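Long-range contact in CYTH domain-containing protein (Pyrococcus horikoshii, PDB 2DC4), which is of unknown function but belongs to the CYTH family, whose characterised members include class IV adenylate cyclases and thiamine triphosphatases acting on triphosphorylated substrates: residues 53-61 with 71-80. Numbering follows the deposited sequence.
Sequences GKSYITYKE and YELEFEVQDP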
ATOM      1  N   GLY A  53      -6.226  12.989  -8.054  1.00 24.31           N
ATOM      2  CA  GLY A  53      -5.877  11.655  -8.514  1.00 25.12           C
ATOM      3  C   GLY A  53      -4.879  10.926  -7.631  1.00 25.15           C
ATOM      4  O   GLY A  53      -4.331   9.900  -8.032  1.00 27.41           O
ATOM      5  N   LYS A  54      -4.639  11.443  -6.430  1.00 21.31           N
ATOM      6  CA  LYS A  54      -3.691  10.814  -5.505  1.00 20.18           C
ATOM      7  C   LYS A  54      -4.387   9.918  -4.480  1.00 19.09           C
ATOM      8  O   LYS A  54      -5.528  10.176  -4.092  1.00 19.69           O
ATOM      9  CB  LYS A  54      -2.893  11.885  -4.761  1.00 21.39           C
ATOM     10  CG  LYS A  54      -1.914  12.674  -5.616  1.00 22.98           C
ATOM     11  CD  LYS A  54      -0.747  11.805  -6.054  1.00 27.27           C
ATOM     12  CE  LYS A  54       0.421  12.662  -6.512  1.00 29.04           C
ATOM     13  NZ  LYS A  54       1.582  11.832  -6.942  1.00 32.00           N
ATOM     14  N   SER A  55      -3.700   8.859  -4.053  1.00 15.24           N
ATOM     15  CA  SER A  55      -4.242   7.942  -3.054  1.00 15.88           C
ATOM     16  C   SER A  55      -3.129   7.573  -2.089  1.00 15.96           C
ATOM     17  O   SER A  55      -1.957   7.507  -2.481  1.00 14.61           O
ATOM     18  CB  SER A  55      -4.793   6.665  -3.706  1.00 20.70           C
ATOM     19  OG  SER A  55      -5.865   6.966  -4.581  1.00 26.68           O
ATOM     20  N   TYR A  56      -3.493   7.348  -0.831  1.00 14.37           N
ATOM     21  CA  TYR A  56      -2.511   7.002   0.197  1.00 15.41           C
ATOM     22  C   TYR A  56      -3.004   5.984   1.211  1.00 16.26           C
ATOM     23  O   TYR A  56      -4.204   5.794   1.403  1.00 16.39           O
ATOM     24  CB  TYR A  56      -2.111   8.248   1.011  1.00 15.98           C
ATOM     25  CG  TYR A  56      -1.546   9.379   0.204  1.00 16.87           C
ATOM     26  CD1 TYR A  56      -2.382  10.295  -0.436  1.00 17.63           C
ATOM     27  CD2 TYR A  56      -0.170   9.506   0.033  1.00 16.38           C
ATOM     28  CE1 TYR A  56      -1.852  11.312  -1.233  1.00 18.61           C
ATOM     29  CE2 TYR A  56       0.366  10.512  -0.757  1.00 17.27           C
ATOM     30  CZ  TYR A  56      -0.475  11.408  -1.390  1.00 20.33           C
ATOM     31  OH  TYR A  56       0.068  12.378  -2.193  1.00 21.05           O
ATOM     32  N   ILE A  57      -2.055   5.315   1.851  1.00 16.14           N
ATOM     33  CA  ILE A  57      -2.392   4.428   2.949  1.00 15.96           C
ATOM     34  C   ILE A  57      -1.756   5.188   4.099  1.00 18.02           C
ATOM     35  O   ILE A  57      -0.604   5.625   3.989  1.00 16.65           O
ATOM     36  CB  ILE A  57      -1.730   3.046   2.863  1.00 15.65           C
ATOM     37  CG1 ILE A  57      -2.376   2.234   1.739  1.00 16.52           C
ATOM     38  CG2 ILE A  57      -1.863   2.332   4.219  1.00 14.89           C
ATOM     39  CD1 ILE A  57      -1.824   0.818   1.594  1.00 16.43           C
ATOM     40  N   THR A  58      -2.496   5.382   5.181  1.00 17.98           N
ATOM     41  CA  THR A  58      -1.952   6.097   6.325  1.00 20.00           C
ATOM     42  C   THR A  58      -2.210   5.366   7.636  1.00 21.22           C
ATOM     43  O   THR A  58      -3.317   4.895   7.904  1.00 19.58           O
ATOM     44  CB  THR A  58      -2.547   7.514   6.455  1.00 21.94           C
ATOM     45  OG1 THR A  58      -3.934   7.403   6.779  1.00 30.03           O
ATOM     46  CG2 THR A  58      -2.393   8.300   5.165  1.00 20.91           C
ATOM     47  N   TYR A  59      -1.161   5.277   8.443  1.00 20.93           N
ATOM     48  CA  TYR A  59      -1.211   4.634   9.752  1.00 22.76           C
ATOM     49  C   TYR A  59      -0.817   5.690  10.770  1.00 22.47           C
ATOM     50  O   TYR A  59       0.135   6.442  10.554  1.00 21.07           O
ATOM     51  CB  TYR A  59      -0.206   3.482   9.816  1.00 23.39           C
ATOM     52  CG  TYR A  59       0.014   2.907  11.205  1.00 23.38           C
ATOM     53  CD1 TYR A  59      -0.813   1.906  11.712  1.00 24.05           C
ATOM     54  CD2 TYR A  59       1.058   3.365  12.007  1.00 26.19           C
ATOM     55  CE1 TYR A  59      -0.603   1.371  12.984  1.00 27.61           C
ATOM     56  CE2 TYR A  59       1.277   2.840  13.281  1.00 26.80           C
ATOM     57  CZ  TYR A  59       0.446   1.843  13.760  1.00 27.51           C
ATOM     58  OH  TYR A  59       0.670   1.304  15.013  1.00 30.38           O
ATOM     59  N   LYS A  60      -1.549   5.747  11.874  1.00 23.19           N
ATOM     60  CA  LYS A  60      -1.237   6.709  12.919  1.00 25.85           C
ATOM     61  C   LYS A  60      -1.354   6.092  14.294  1.00 26.63           C
ATOM     62  O   LYS A  60      -2.157   5.190  14.528  1.00 26.98           O
ATOM     63  CB  LYS A  60      -2.171   7.916  12.862  1.00 29.12           C
ATOM     64  CG  LYS A  60      -1.989   8.826  11.665  1.00 30.55           C
ATOM     65  CD  LYS A  60      -2.805  10.098  11.841  1.00 35.00           C
ATOM     66  CE  LYS A  60      -2.646  11.033  10.653  1.00 37.02           C
ATOM     67  NZ  LYS A  60      -3.394  12.310  10.836  1.00 38.71           N
ATOM     68  N   GLU A  61      -0.527   6.587  15.201  1.00 28.30           N
ATOM     69  CA  GLU A  61      -0.551   6.139  16.579  1.00 29.47           C
ATOM     70  C   GLU A  61      -0.623   7.394  17.435  1.00 28.86           C
ATOM     71  O   GLU A  61       0.259   8.246  17.359  1.00 27.63           O
ATOM     72  CB  GLU A  61       0.713   5.348  16.918  1.00 32.50           C
ATOM     73  CG  GLU A  61       0.859   5.048  18.402  1.00 38.61           C
ATOM     74  CD  GLU A  61       1.948   4.038  18.688  1.00 41.84           C
ATOM     75  OE1 GLU A  61       3.098   4.264  18.254  1.00 43.73           O
ATOM     76  OE2 GLU A  61       1.649   3.020  19.348  1.00 44.58           O
ATOM     77  N   TYR A  71       2.269   9.700  15.638  1.00 25.80           N
ATOM     78  CA  TYR A  71       3.357   9.131  14.863  1.00 25.22           C
ATOM     79  C   TYR A  71       2.594   8.825  13.584  1.00 24.48           C
ATOM     80  O   TYR A  71       1.537   8.197  13.637  1.00 24.85           O
ATOM     81  CB  TYR A  71       3.876   7.815  15.433  1.00 27.38           C
ATOM     82  CG  TYR A  71       4.781   7.115  14.441  1.00 28.54           C
ATOM     83  CD1 TYR A  71       6.010   7.665  14.088  1.00 30.70           C
ATOM     84  CD2 TYR A  71       4.369   5.952  13.793  1.00 32.00           C
ATOM     85  CE1 TYR A  71       6.810   7.079  13.110  1.00 33.26           C
ATOM     86  CE2 TYR A  71       5.163   5.358  12.807  1.00 31.96           C
ATOM     87  CZ  TYR A  71       6.377   5.929  12.473  1.00 33.67           C
ATOM     88  OH  TYR A  71       7.159   5.363  11.494  1.00 36.38           O
ATOM     89  N   GLU A  72       3.100   9.271  12.445  1.00 24.37           N
ATOM     90  CA  GLU A  72       2.400   9.016  11.195  1.00 24.31           C
ATOM     91  C   GLU A  72       3.251   8.294  10.167  1.00 23.74           C
ATOM     92  O   GLU A  72       4.410   8.639   9.950  1.00 24.03           O
ATOM     93  CB  GLU A  72       1.889  10.327  10.591  1.00 25.74           C
ATOM     94  CG  GLU A  72       1.207  10.149   9.240  1.00 30.22           C
ATOM     95  CD  GLU A  72       0.695  11.453   8.661  1.00 34.46           C
ATOM     96  OE1 GLU A  72       1.498  12.399   8.515  1.00 37.44           O
ATOM     97  OE2 GLU A  72      -0.510  11.534   8.349  1.00 36.17           O
ATOM     98  N   LEU A  73       2.661   7.281   9.545  1.00 22.14           N
ATOM     99  CA  LEU A  73       3.327   6.518   8.502  1.00 22.03           C
ATOM    100  C   LEU A  73       2.389   6.623   7.317  1.00 22.06           C
ATOM    101  O   LEU A  73       1.287   6.075   7.342  1.00 23.36           O
ATOM    102  CB  LEU A  73       3.489   5.059   8.919  1.00 22.89           C
ATOM    103  CG  LEU A  73       4.088   4.109   7.877  1.00 24.88           C
ATOM    104  CD1 LEU A  73       5.486   4.568   7.474  1.00 25.66           C
ATOM    105  CD2 LEU A  73       4.129   2.709   8.450  1.00 25.86           C
ATOM    106  N   GLU A  74       2.817   7.347   6.291  1.00 21.45           N
ATOM    107  CA  GLU A  74       1.982   7.545   5.117  1.00 22.68           C
ATOM    108  C   GLU A  74       2.748   7.392   3.820  1.00 22.49           C
ATOM    109  O   GLU A  74       3.855   7.922   3.667  1.00 21.89           O
ATOM    110  CB  GLU A  74       1.357   8.945   5.149  1.00 24.52           C
ATOM    111  CG  GLU A  74       0.538   9.288   3.910  1.00 31.06           C
ATOM    112  CD  GLU A  74       0.140  10.748   3.861  1.00 35.50           C
ATOM    113  OE1 GLU A  74       1.042  11.610   3.788  1.00 38.04           O
ATOM    114  OE2 GLU A  74      -1.072  11.038   3.901  1.00 39.18           O
ATOM    115  N   PHE A  75       2.163   6.659   2.881  1.00 18.80           N
ATOM    116  CA  PHE A  75       2.796   6.498   1.587  1.00 16.93           C
ATOM    117  C   PHE A  75       1.755   6.396   0.495  1.00 16.53           C
ATOM    118  O   PHE A  75       0.629   5.947   0.719  1.00 15.64           O
ATOM    119  CB  PHE A  75       3.752   5.291   1.568  1.00 17.82           C
ATOM    120  CG  PHE A  75       3.106   3.977   1.890  1.00 18.28           C
ATOM    121  CD1 PHE A  75       2.524   3.202   0.886  1.00 19.20           C
ATOM    122  CD2 PHE A  75       3.113   3.488   3.191  1.00 20.15           C
ATOM    123  CE1 PHE A  75       1.960   1.957   1.181  1.00 17.83           C
ATOM    124  CE2 PHE A  75       2.556   2.249   3.497  1.00 19.50           C
ATOM    125  CZ  PHE A  75       1.977   1.477   2.492  1.00 21.02           C
ATOM    126  N   GLU A  76       2.138   6.850  -0.688  1.00 16.00           N
ATOM    127  CA  GLU A  76       1.251   6.852  -1.836  1.00 16.58           C
ATOM    128  C   GLU A  76       1.075   5.461  -2.431  1.00 16.25           C
ATOM    129  O   GLU A  76       2.019   4.683  -2.468  1.00 16.26           O
ATOM    130  CB  GLU A  76       1.822   7.780  -2.907  1.00 17.37           C
ATOM    131  CG  GLU A  76       0.881   8.043  -4.067  1.00 20.87           C
ATOM    132  CD  GLU A  76       1.540   8.821  -5.193  1.00 23.36           C
ATOM    133  OE1 GLU A  76       2.327   9.746  -4.911  1.00 23.24           O
ATOM    134  OE2 GLU A  76       1.260   8.516  -6.367  1.00 28.40           O
ATOM    135  N   VAL A  77      -0.143   5.154  -2.878  1.00 15.69           N
ATOM    136  CA  VAL A  77      -0.423   3.879  -3.540  1.00 15.81           C
ATOM    137  C   VAL A  77      -1.127   4.204  -4.848  1.00 16.99           C
ATOM    138  O   VAL A  77      -1.734   5.266  -4.985  1.00 15.85           O
ATOM    139  CB  VAL A  77      -1.309   2.931  -2.687  1.00 16.41           C
ATOM    140  CG1 VAL A  77      -0.622   2.659  -1.348  1.00 17.60           C
ATOM    141  CG2 VAL A  77      -2.703   3.518  -2.487  1.00 16.51           C
ATOM    142  N   GLN A  78      -1.044   3.305  -5.819  1.00 17.12           N
ATOM    143  CA  GLN A  78      -1.674   3.575  -7.105  1.00 19.35           C
ATOM    144  C   GLN A  78      -3.085   3.020  -7.236  1.00 20.08           C
ATOM    145  O   GLN A  78      -3.779   3.323  -8.203  1.00 22.26           O
ATOM    146  CB  GLN A  78      -0.813   3.022  -8.242  1.00 21.72           C
ATOM    147  CG  GLN A  78       0.576   3.643  -8.333  1.00 23.25           C
ATOM    148  CD  GLN A  78       0.541   5.156  -8.427  1.00 26.11           C
ATOM    149  OE1 GLN A  78      -0.056   5.719  -9.346  1.00 31.55           O
ATOM    150  NE2 GLN A  78       1.182   5.825  -7.472  1.00 25.37           N
ATOM    151  N   ASP A  79      -3.514   2.222  -6.265  1.00 18.66           N
ATOM    152  CA  ASP A  79      -4.845   1.623  -6.331  1.00 18.81           C
ATOM    153  C   ASP A  79      -5.535   1.647  -4.974  1.00 18.81           C
ATOM    154  O   ASP A  79      -5.357   0.746  -4.159  1.00 18.32           O
ATOM    155  CB  ASP A  79      -4.719   0.182  -6.847  1.00 17.35           C
ATOM    156  CG  ASP A  79      -6.042  -0.558  -6.860  1.00 20.45           C
ATOM    157  OD1 ASP A  79      -7.100   0.098  -6.746  1.00 21.61           O
ATOM    158  OD2 ASP A  79      -6.021  -1.803  -6.995  1.00 23.52           O
ATOM    159  N   PRO A  80      -6.333   2.695  -4.711  1.00 17.36           N
ATOM    160  CA  PRO A  80      -7.037   2.802  -3.431  1.00 17.98           C
ATOM    161  C   PRO A  80      -8.107   1.723  -3.250  1.00 15.51           C
ATOM    162  O   PRO A  80      -8.357   1.270  -2.139  1.00 16.43           O
ATOM    163  CB  PRO A  80      -7.623   4.209  -3.477  1.00 18.30           C
ATOM    164  CG  PRO A  80      -7.872   4.432  -4.952  1.00 18.02           C
ATOM    165  CD  PRO A  80      -6.616   3.853  -5.578  1.00 18.59           C
TER
HETATM  166  O   HOH W   1       0.007   9.671  -8.664  1.00 47.10           O
HETATM  167  O   HOH W   2      -1.759   7.864  -6.102  1.00 20.16           O
HETATM  168  O   HOH W   3       2.567  11.537  -3.079  1.00 22.78           O
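An antiparallel beta hairpin carries this contact: Ile57, Tyr59 and Glu61 each form a hydrogen-bonded pair, with Phe75, Leu73 and Tyr71 in turn. The axes of strands 54-61 and 71-76 come within 4.7 Å, and their N-to-C directions lie 173° apart; the Tyr59 N to Leu73 O bond measures 2.8 Å. On the face carrying Ile57, CB of that residue lies 4.0 Å above the Phe75 ring plane, offset toward its rim; Phe75 chi1 of 59° puts its CG between the backbone N and the carbonyl carbon. Ile57 CG1 also meets Val77 CG1 at 3.6 Å, the two side chains crossing at about a right angle. Within the closed eight-stranded CYTH barrel, strand 54-62 is flanked by 42-49 and 69-76, while helix 80-89 covers Ile57 through Ala83 and Phe87. The other face lines up Tyr56, Thr58 and Lys60 against acidic partners. Thr58 CG2 packs alongside the extended Glu74, 3.3 Å from its CG. At the open end, Lys54 bends at chi2 (-70°), bringing NZ to Glu76 OE1 at 3.0 Å, from above the carboxylate plane. Three waters and Gln78 NE2 also bind this carboxylate, and one water links its OE1 to Tyr56 OH.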